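Local structure of ferric-siderophore receptor protein (Streptomyces coelicolor, 2X4L) at residues Phe51-Tyr61 against Glu299-Cys307; Ala260-Arg268 against Ala287-Pro298. The protein probably binds iron-loaded siderophores outside the cell membrane and hands them to an uptake transporter, as a solute-binding protein of the periplasmic binding protein type. All coordinates share one frame; numbering follows the deposited sequence.

Contact 1. Residues Phe51-Tyr61 against Glu299-Cys307; sequences FTGVAAALFDY and EPILSYDKC
D60, S303 and K306 make the polar end of the contact, where the last turn of helix 52-60 meets the start of helix 304-320. S303 donates to D60 through a 2.8 Å bond from OG to OD2, using the anti lone pair of that oxygen, while K306 NZ forms a salt bridge to OD2 from its syn side, also at 2.8 Å. K306 reaches this carboxylate by bending at chi2 and chi4, and its ammonium also pairs with D305 and D85. With an alanine at D60, the S303 hydroxyl would probably lose its acceptor and K306 one of its carboxylate mates. S303 suits its position as N-cap because its OG, set between the backbone N and the carbonyl carbon (chi1 65°), also accepts from K306 N at 3.1 Å, joining helix start and aspartate through one hydroxyl.

Y61 supplies a second polar tie: its OH accepts from Y304 N at 3.1 Å with an N-H...O angle of 161°, and water 2 links the same hydroxyl to L302 O. Water 1 bridges L302 N and, more weakly, G53 O.

G53, A56 and A57 present little or no side chain, so I301 can set CG2 against the helix backbone, 3.4 Å from A57 N. A56 CB lies 3.8 Å from the same methyl, and a CB on G53 would be crowded by the F51 ring. A57 CB rests on the L302 carbonyl carbon at 3.6 Å. At the other end E299 OE1 approaches the F51 ring obliquely; this carboxylate is held by R268 and W126.

L302 centres an inverse gamma turn and S303 caps the following helix, so the segment that returns from the C-terminal lobe docks on the first helix of the N-terminal lobe in this periplasmic binding protein fold.

Contact 2. Residues Ala260-Arg268 against Ala287-Pro298; sequences ADVIIMDDR and AVKAGQVIARSP
I263 to D266 pair in parallel with V293 to R296, the short strand axes 3.9 Å apart at their closest and inclined by 39°, with 293-296 the edge strand, within this chain, of a mixed sheet and 262-266 inside it, beside strand 200-206. Backbone bonds run from I263 N to Q292 O, I294 N to I263 O, M265 N to I294 O and R296 N to M265 O.

Beta-branched residues suit these extended chains. I264 and I294 lie side by side facing helix 304-320, CG2 of I264 3.5 Å from CG1 of I294, and the aliphatic part of R296 continues this layer before its guanidinium pairs with D221. On the other face I263 CD1 meets A287 CB at 3.8 Å, the small alanine letting helix 286-289 come close.

At the C-terminal end of strand 262-266, R268 grips D266 side-on, NE to OD1 and NH2 to OD2; R268 N also donates to OD1, an Asx turn that suits aspartate. R268 also pairs with E299, and D266 with S205. P298 packs across D266 at about a right angle, CD 3.3 Å from D266 OD1, its CB between the R268 and R296 guanidinium faces. S297 OG donates to D267 OD2 at 2.6 Å, from 38° above the carboxylate plane.

Contacts 1 and 2 lie with their centres about 22 Å apart, in the two lobes and the passage between them. Along the chain, helix 52-60 comes first, strands 262-266 and 293-296 follow, and the chain then crosses back to begin helix 304-320. P298 and E299 are neighbours, so the edge strand runs directly into the loop docked on helix 52-60. This peptide link and a 2.7 Å salt bridge from R268 NH1 to E299 OE2 probably limit relative movement of the lobes, consistent with the family's modest hinge motion. Helix 304-320 starts in contact 1 and packs against the I264 and I294 face of contact 2, while helix 173-195 probably spans the lobes, as in siderophore-binding relatives.

Contact 1. Residues Phe51-Tyr61 against Glu299-Cys307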
loop_
_atom_site.group_PDB
_atom_site.type_symbol
_atom_site.label_atom_id
_atom_site.label_comp_id
_atom_site.label_asym_id
_atom_site.label_seq_id
_atom_site.Cartn_x
_atom_site.Cartn_y
_atom_site.Cartn_z
ATOM N N PHE A 51 -10.187 -4.824 -4.915
ATOM C CA PHE A 51 -9.497 -4.972 -3.663
ATOM C C PHE A 51 -9.765 -3.655 -2.882
ATOM O O PHE A 51 -9.766 -2.573 -3.469
ATOM C CB PHE A 51 -7.999 -5.136 -3.946
ATOM C CG PHE A 51 -7.190 -5.172 -2.678
ATOM C CD1 PHE A 51 -7.320 -6.260 -1.827
ATOM C CD2 PHE A 51 -6.276 -4.169 -2.393
ATOM C CE1 PHE A 51 -6.626 -6.306 -0.629
ATOM C CE2 PHE A 51 -5.571 -4.218 -1.184
ATOM C CZ PHE A 51 -5.734 -5.302 -0.290
ATOM N N THR A 52 -9.955 -3.809 -1.553
ATOM C CA THR A 52 -10.340 -2.633 -0.781
ATOM C C THR A 52 -9.416 -1.433 -1.076
ATOM O O THR A 52 -9.892 -0.319 -1.232
ATOM C CB THR A 52 -10.331 -2.975 0.670
ATOM O OG1 THR A 52 -11.306 -4.023 0.811
ATOM C CG2 THR A 52 -10.775 -1.738 1.510
ATOM N N GLY A 53 -8.081 -1.646 -1.087
ATOM C CA GLY A 53 -7.152 -0.500 -1.269
ATOM C C GLY A 53 -7.301 0.133 -2.639
ATOM O O GLY A 53 -7.011 1.352 -2.772
ATOM N N VAL A 54 -7.647 -0.648 -3.642
ATOM C CA VAL A 54 -7.898 -0.107 -4.989
ATOM C C VAL A 54 -9.225 0.652 -5.023
ATOM O O VAL A 54 -9.333 1.805 -5.510
ATOM C CB VAL A 54 -7.885 -1.237 -6.043
ATOM C CG1 VAL A 54 -8.373 -0.704 -7.423
ATOM C CG2 VAL A 54 -6.449 -1.774 -6.141
ATOM N N ALA A 55 -10.270 0.097 -4.361
ATOM C CA ALA A 55 -11.551 0.883 -4.240
ATOM C C ALA A 55 -11.287 2.204 -3.524
ATOM O O ALA A 55 -11.880 3.240 -3.904
ATOM C CB ALA A 55 -12.552 0.059 -3.429
ATOM N N ALA A 56 -10.405 2.208 -2.505
ATOM C CA ALA A 56 -10.140 3.436 -1.740
ATOM C C ALA A 56 -9.538 4.480 -2.697
ATOM O O ALA A 56 -9.887 5.711 -2.657
ATOM C CB ALA A 56 -9.226 3.122 -0.562
ATOM N N ALA A 57 -8.620 4.010 -3.563
ATOM C CA ALA A 57 -7.990 4.963 -4.547
ATOM C C ALA A 57 -9.016 5.500 -5.538
ATOM O O ALA A 57 -9.091 6.738 -5.753
ATOM C CB ALA A 57 -6.872 4.260 -5.315
ATOM N N LEU A 58 -9.805 4.590 -6.090
ATOM C CA LEU A 58 -10.807 5.020 -7.077
ATOM C C LEU A 58 -11.801 5.989 -6.431
ATOM O O LEU A 58 -12.196 6.973 -7.109
ATOM C CB LEU A 58 -11.606 3.811 -7.590
ATOM C CG LEU A 58 -10.727 2.949 -8.466
ATOM C CD1 LEU A 58 -11.396 1.641 -8.883
ATOM C CD2 LEU A 58 -10.326 3.680 -9.746
ATOM N N PHE A 59 -12.178 5.783 -5.158
ATOM C CA PHE A 59 -13.076 6.700 -4.453
ATOM C C PHE A 59 -12.534 8.150 -4.482
ATOM O O PHE A 59 -13.345 9.126 -4.644
ATOM C CB PHE A 59 -13.224 6.241 -3.008
ATOM C CG PHE A 59 -14.188 7.095 -2.219
ATOM C CD1 PHE A 59 -15.566 6.819 -2.242
ATOM C CD2 PHE A 59 -13.729 8.186 -1.494
ATOM C CE1 PHE A 59 -16.430 7.625 -1.556
ATOM C CE2 PHE A 59 -14.635 9.040 -0.786
ATOM C CZ PHE A 59 -16.002 8.711 -0.826
ATOM N N ASP A 60 -11.221 8.321 -4.279
ATOM C CA ASP A 60 -10.673 9.686 -4.266
ATOM C C ASP A 60 -10.716 10.391 -5.642
ATOM O O ASP A 60 -10.489 11.625 -5.740
ATOM C CB ASP A 60 -9.214 9.587 -3.798
ATOM C CG ASP A 60 -9.108 9.389 -2.337
ATOM O OD1 ASP A 60 -10.091 9.420 -1.586
ATOM O OD2 ASP A 60 -7.970 9.185 -1.864
ATOM N N TYR A 61 -10.938 9.591 -6.689
ATOM C CA TYR A 61 -11.194 10.150 -8.037
ATOM C C TYR A 61 -12.656 10.109 -8.397
ATOM O O TYR A 61 -12.958 10.279 -9.545
ATOM C CB TYR A 61 -10.413 9.300 -9.015
ATOM C CG TYR A 61 -8.928 9.402 -8.758
ATOM C CD1 TYR A 61 -8.306 10.663 -8.672
ATOM C CD2 TYR A 61 -8.113 8.261 -8.572
ATOM C CE1 TYR A 61 -6.928 10.798 -8.429
ATOM C CE2 TYR A 61 -6.705 8.421 -8.347
ATOM C CZ TYR A 61 -6.135 9.715 -8.289
ATOM O OH TYR A 61 -4.776 9.812 -8.001
ATOM N N GLU A 299 1.190 -1.170 1.587
ATOM C CA GLU A 299 0.211 -1.188 0.448
ATOM C C GLU A 299 -0.359 0.225 0.329
ATOM O O GLU A 299 -1.491 0.496 0.792
ATOM C CB GLU A 299 -0.923 -2.147 0.723
ATOM C CG GLU A 299 -0.380 -3.608 0.748
ATOM C CD GLU A 299 -1.492 -4.618 0.805
ATOM O OE1 GLU A 299 -2.462 -4.519 0.027
ATOM O OE2 GLU A 299 -1.424 -5.522 1.692
ATOM N N PRO A 300 0.371 1.175 -0.238
ATOM C CA PRO A 300 -0.208 2.515 -0.446
ATOM C C PRO A 300 -1.520 2.375 -1.190
ATOM O O PRO A 300 -1.701 1.493 -2.066
ATOM C CB PRO A 300 0.829 3.221 -1.358
ATOM C CG PRO A 300 2.139 2.529 -0.935
ATOM C CD PRO A 300 1.763 1.066 -0.777
ATOM N N ILE A 301 -2.462 3.250 -0.824
ATOM C CA ILE A 301 -3.688 3.438 -1.606
ATOM C C ILE A 301 -3.257 4.347 -2.730
ATOM O O ILE A 301 -2.752 5.461 -2.537
ATOM C CB ILE A 301 -4.751 4.123 -0.753
ATOM C CG1 ILE A 301 -5.166 3.234 0.440
ATOM C CG2 ILE A 301 -5.911 4.550 -1.629
ATOM C CD1 ILE A 301 -5.930 4.048 1.553
ATOM N N LEU A 302 -3.448 3.852 -3.944
ATOM C CA LEU A 302 -2.859 4.471 -5.148
ATOM C C LEU A 302 -3.643 5.719 -5.691
ATOM O O LEU A 302 -3.995 5.776 -6.873
ATOM C CB LEU A 302 -2.641 3.389 -6.178
ATOM C CG LEU A 302 -1.635 2.292 -5.797
ATOM C CD1 LEU A 302 -1.721 1.132 -6.779
ATOM C CD2 LEU A 302 -0.249 2.889 -5.706
ATOM N N SER A 303 -3.917 6.657 -4.772
ATOM C CA SER A 303 -4.347 8.002 -5.136
ATOM C C SER A 303 -3.307 8.985 -4.638
ATOM O O SER A 303 -2.625 8.757 -3.668
ATOM C CB SER A 303 -5.713 8.393 -4.587
ATOM O OG SER A 303 -5.643 8.435 -3.187
ATOM N N TYR A 304 -3.173 10.090 -5.367
ATOM C CA TYR A 304 -2.241 11.114 -4.849
ATOM C C TYR A 304 -2.651 11.573 -3.478
ATOM O O TYR A 304 -1.753 11.778 -2.610
ATOM C CB TYR A 304 -2.089 12.313 -5.850
ATOM C CG TYR A 304 -1.412 11.860 -7.129
ATOM C CD1 TYR A 304 -0.038 11.552 -7.166
ATOM C CD2 TYR A 304 -2.178 11.632 -8.298
ATOM C CE1 TYR A 304 0.579 11.066 -8.352
ATOM C CE2 TYR A 304 -1.569 11.165 -9.452
ATOM C CZ TYR A 304 -0.215 10.945 -9.492
ATOM O OH TYR A 304 0.364 10.463 -10.618
ATOM N N ASP A 305 -3.939 11.673 -3.216
ATOM C CA ASP A 305 -4.435 12.111 -1.955
ATOM C C ASP A 305 -3.899 11.230 -0.831
ATOM O O ASP A 305 -3.547 11.712 0.246
ATOM C CB ASP A 305 -5.965 12.031 -2.020
ATOM C CG ASP A 305 -6.548 12.416 -0.812
ATOM O OD1 ASP A 305 -7.126 13.496 -0.762
ATOM O OD2 ASP A 305 -6.299 11.679 0.144
ATOM N N LYS A 306 -4.008 9.942 -1.051
ATOM C CA LYS A 306 -3.549 9.043 0.018
ATOM C C LYS A 306 -2.083 8.741 0.083
ATOM O O LYS A 306 -1.572 8.194 1.072
ATOM C CB LYS A 306 -4.322 7.715 -0.065
ATOM C CG LYS A 306 -5.801 7.834 0.186
ATOM C CD LYS A 306 -6.116 8.262 1.598
ATOM C CE LYS A 306 -7.639 8.515 1.790
ATOM N NZ LYS A 306 -8.143 9.651 0.885
ATOM N N CYS A 307 -1.350 9.132 -0.950
ATOM C CA CYS A 307 0.124 8.961 -0.883
ATOM C C CYS A 307 0.859 10.206 -0.403
ATOM O O CYS A 307 1.994 10.152 0.031
ATOM C CB CYS A 307 0.665 8.607 -2.296
ATOM S SG CYS A 307 0.267 6.802 -2.628
HETATM O O HOH W 1 -4.734 1.313 -4.377
HETATM O O HOH W 2 -3.399 7.738 -8.722
#

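Contact 2. Residues Ala260-Arg268 against Ala287-Pro298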
loop_
_atom_site.group_PDB
_atom_site.type_symbol
_atom_site.label_atom_id
_atom_site.label_comp_id
_atom_site.label_asym_id
_atom_site.label_seq_id
_atom_site.Cartn_x
_atom_site.Cartn_y
_atom_site.Cartn_z
ATOM N N ALA A 260 18.971 2.307 14.150
ATOM C CA ALA A 260 18.031 3.089 13.382
ATOM C C ALA A 260 17.649 4.331 14.179
ATOM O O ALA A 260 17.622 4.307 15.433
ATOM C CB ALA A 260 16.811 2.256 13.076
ATOM N N ASP A 261 17.407 5.445 13.488
ATOM C CA ASP A 261 16.997 6.665 14.088
ATOM C C ASP A 261 15.476 6.885 13.986
ATOM O O ASP A 261 14.832 7.418 14.894
ATOM C CB ASP A 261 17.738 7.838 13.452
ATOM C CG ASP A 261 19.201 7.634 13.520
ATOM O OD1 ASP A 261 19.723 7.362 14.625
ATOM O OD2 ASP A 261 19.913 7.498 12.501
ATOM N N VAL A 262 14.894 6.473 12.847
ATOM C CA VAL A 262 13.438 6.570 12.638
ATOM C C VAL A 262 13.010 5.166 12.212
ATOM O O VAL A 262 13.668 4.539 11.333
ATOM C CB VAL A 262 13.092 7.554 11.492
ATOM C CG1 VAL A 262 11.623 7.466 11.167
ATOM C CG2 VAL A 262 13.494 8.948 11.923
ATOM N N ILE A 263 11.964 4.651 12.841
ATOM C CA ILE A 263 11.368 3.345 12.390
ATOM C C ILE A 263 9.983 3.607 11.821
ATOM O O ILE A 263 9.180 4.324 12.456
ATOM C CB ILE A 263 11.315 2.386 13.562
ATOM C CG1 ILE A 263 12.691 2.210 14.129
ATOM C CG2 ILE A 263 10.681 1.037 13.085
ATOM C CD1 ILE A 263 12.707 1.270 15.462
ATOM N N ILE A 264 9.721 3.051 10.609
ATOM C CA ILE A 264 8.424 3.154 9.975
ATOM C C ILE A 264 7.793 1.768 10.005
ATOM O O ILE A 264 8.416 0.791 9.486
ATOM C CB ILE A 264 8.509 3.801 8.617
ATOM C CG1 ILE A 264 9.283 3.000 7.530
ATOM C CG2 ILE A 264 9.271 5.219 8.819
ATOM C CD1 ILE A 264 9.263 3.592 6.085
ATOM N N MET A 265 6.663 1.634 10.710
ATOM C CA MET A 265 6.076 0.319 10.976
ATOM C C MET A 265 4.795 0.107 10.160
ATOM O O MET A 265 3.880 0.918 10.167
ATOM C CB MET A 265 5.712 0.202 12.459
ATOM C CG MET A 265 6.988 0.070 13.372
ATOM S SD MET A 265 7.975 -1.306 13.047
ATOM C CE MET A 265 6.882 -2.643 13.561
ATOM N N ASP A 266 4.731 -1.070 9.548
ATOM C CA ASP A 266 3.580 -1.546 8.798
ATOM C C ASP A 266 2.286 -1.234 9.583
ATOM O O ASP A 266 2.137 -1.609 10.775
ATOM C CB ASP A 266 3.749 -3.068 8.674
ATOM C CG ASP A 266 2.852 -3.730 7.624
ATOM O OD1 ASP A 266 1.813 -3.221 7.245
ATOM O OD2 ASP A 266 3.297 -4.847 7.267
ATOM N N ASP A 267 1.347 -0.647 8.865
ATOM C CA ASP A 267 0.079 -0.245 9.417
ATOM C C ASP A 267 -1.099 -1.210 9.168
ATOM O O ASP A 267 -2.250 -0.920 9.611
ATOM C CB ASP A 267 -0.266 1.123 8.874
ATOM C CG ASP A 267 -0.410 1.169 7.366
ATOM O OD1 ASP A 267 -0.242 0.196 6.660
ATOM O OD2 ASP A 267 -0.805 2.332 6.899
ATOM N N ARG A 268 -0.842 -2.352 8.522
ATOM C CA ARG A 268 -2.001 -3.139 8.078
ATOM C C ARG A 268 -2.648 -4.007 9.123
ATOM O O ARG A 268 -2.007 -4.328 10.139
ATOM C CB ARG A 268 -1.518 -4.002 6.881
ATOM C CG ARG A 268 -1.202 -3.129 5.640
ATOM C CD ARG A 268 -0.600 -3.951 4.506
ATOM N NE ARG A 268 0.667 -4.572 4.961
ATOM C CZ ARG A 268 1.070 -5.732 4.539
ATOM N NH1 ARG A 268 0.455 -6.355 3.498
ATOM N NH2 ARG A 268 2.133 -6.254 5.139
ATOM N N ALA A 287 15.231 4.480 18.927
ATOM C CA ALA A 287 14.194 5.165 18.171
ATOM C C ALA A 287 12.861 5.125 18.905
ATOM O O ALA A 287 12.141 6.123 18.945
ATOM C CB ALA A 287 14.057 4.551 16.785
ATOM N N VAL A 288 12.530 3.976 19.486
ATOM C CA VAL A 288 11.249 3.856 20.223
ATOM C C VAL A 288 11.258 4.741 21.501
ATOM O O VAL A 288 10.300 5.500 21.723
ATOM C CB VAL A 288 11.025 2.393 20.599
ATOM C CG1 VAL A 288 9.765 2.230 21.412
ATOM C CG2 VAL A 288 10.909 1.603 19.323
ATOM N N LYS A 289 12.376 4.737 22.199
ATOM C CA LYS A 289 12.511 5.561 23.399
ATOM C C LYS A 289 12.457 7.009 23.037
ATOM O O LYS A 289 11.928 7.809 23.834
ATOM C CB LYS A 289 13.819 5.232 24.111
ATOM C CG LYS A 289 13.748 3.891 24.877
ATOM C CD LYS A 289 15.185 3.406 24.994
ATOM C CE LYS A 289 15.824 3.742 26.268
ATOM N NZ LYS A 289 17.146 3.052 26.132
ATOM N N ALA A 290 13.010 7.379 21.862
ATOM C CA ALA A 290 12.960 8.807 21.420
ATOM C C ALA A 290 11.619 9.214 20.823
ATOM O O ALA A 290 11.436 10.366 20.452
ATOM C CB ALA A 290 14.142 9.179 20.437
ATOM N N GLY A 291 10.692 8.294 20.702
ATOM C CA GLY A 291 9.421 8.655 20.077
ATOM C C GLY A 291 9.491 8.844 18.572
ATOM O O GLY A 291 8.718 9.634 18.035
ATOM N N GLN A 292 10.483 8.249 17.886
ATOM C CA GLN A 292 10.755 8.432 16.466
ATOM C C GLN A 292 10.261 7.244 15.631
ATOM O O GLN A 292 10.967 6.680 14.851
ATOM C CB GLN A 292 12.253 8.726 16.245
ATOM C CG GLN A 292 12.553 10.064 16.852
ATOM C CD GLN A 292 14.008 10.484 16.847
ATOM O OE1 GLN A 292 14.902 9.790 16.369
ATOM N NE2 GLN A 292 14.236 11.659 17.387
ATOM N N VAL A 293 9.041 6.837 15.881
ATOM C CA VAL A 293 8.364 5.720 15.180
ATOM C C VAL A 293 7.125 6.339 14.562
ATOM O O VAL A 293 6.298 7.011 15.217
ATOM C CB VAL A 293 7.996 4.618 16.161
ATOM C CG1 VAL A 293 7.293 3.446 15.445
ATOM C CG2 VAL A 293 9.284 4.036 16.898
ATOM N N ILE A 294 6.931 6.055 13.273
ATOM C CA ILE A 294 5.725 6.408 12.577
ATOM C C ILE A 294 5.169 5.284 11.820
ATOM O O ILE A 294 5.797 4.195 11.758
ATOM C CB ILE A 294 5.985 7.598 11.603
ATOM C CG1 ILE A 294 6.999 7.275 10.517
ATOM C CG2 ILE A 294 6.340 8.892 12.407
ATOM C CD1 ILE A 294 6.918 8.292 9.299
ATOM N N ALA A 295 4.068 5.445 11.084
ATOM C CA ALA A 295 3.545 4.382 10.217
ATOM C C ALA A 295 4.259 4.319 8.883
ATOM O O ALA A 295 4.770 5.330 8.376
ATOM C CB ALA A 295 2.047 4.635 9.990
ATOM N N ARG A 296 4.284 3.107 8.339
ATOM C CA ARG A 296 4.549 2.860 6.972
ATOM C C ARG A 296 3.282 2.203 6.379
ATOM O O ARG A 296 2.721 1.335 7.070
ATOM C CB ARG A 296 5.676 1.823 6.796
ATOM C CG ARG A 296 5.929 1.500 5.284
ATOM C CD ARG A 296 6.950 0.348 5.064
ATOM N NE ARG A 296 6.938 0.055 3.650
ATOM C CZ ARG A 296 7.268 -1.135 3.149
ATOM N NH1 ARG A 296 7.625 -2.173 3.964
ATOM N NH2 ARG A 296 7.091 -1.325 1.819
ATOM N N SER A 297 2.930 2.536 5.122
ATOM C CA SER A 297 1.860 1.800 4.430
ATOM C C SER A 297 2.487 0.937 3.335
ATOM O O SER A 297 2.751 1.435 2.223
ATOM C CB SER A 297 0.882 2.817 3.827
ATOM O OG SER A 297 0.207 3.504 4.844
ATOM N N PRO A 298 2.785 -0.359 3.619
ATOM C CA PRO A 298 3.433 -1.157 2.569
ATOM C C PRO A 298 2.492 -1.418 1.393
ATOM O O PRO A 298 2.943 -1.829 0.363
ATOM C CB PRO A 298 3.806 -2.495 3.271
ATOM C CG PRO A 298 3.774 -2.086 4.749
ATOM C CD PRO A 298 2.591 -1.113 4.863
HETATM O O HOH W 3 16.434 2.470 17.206
#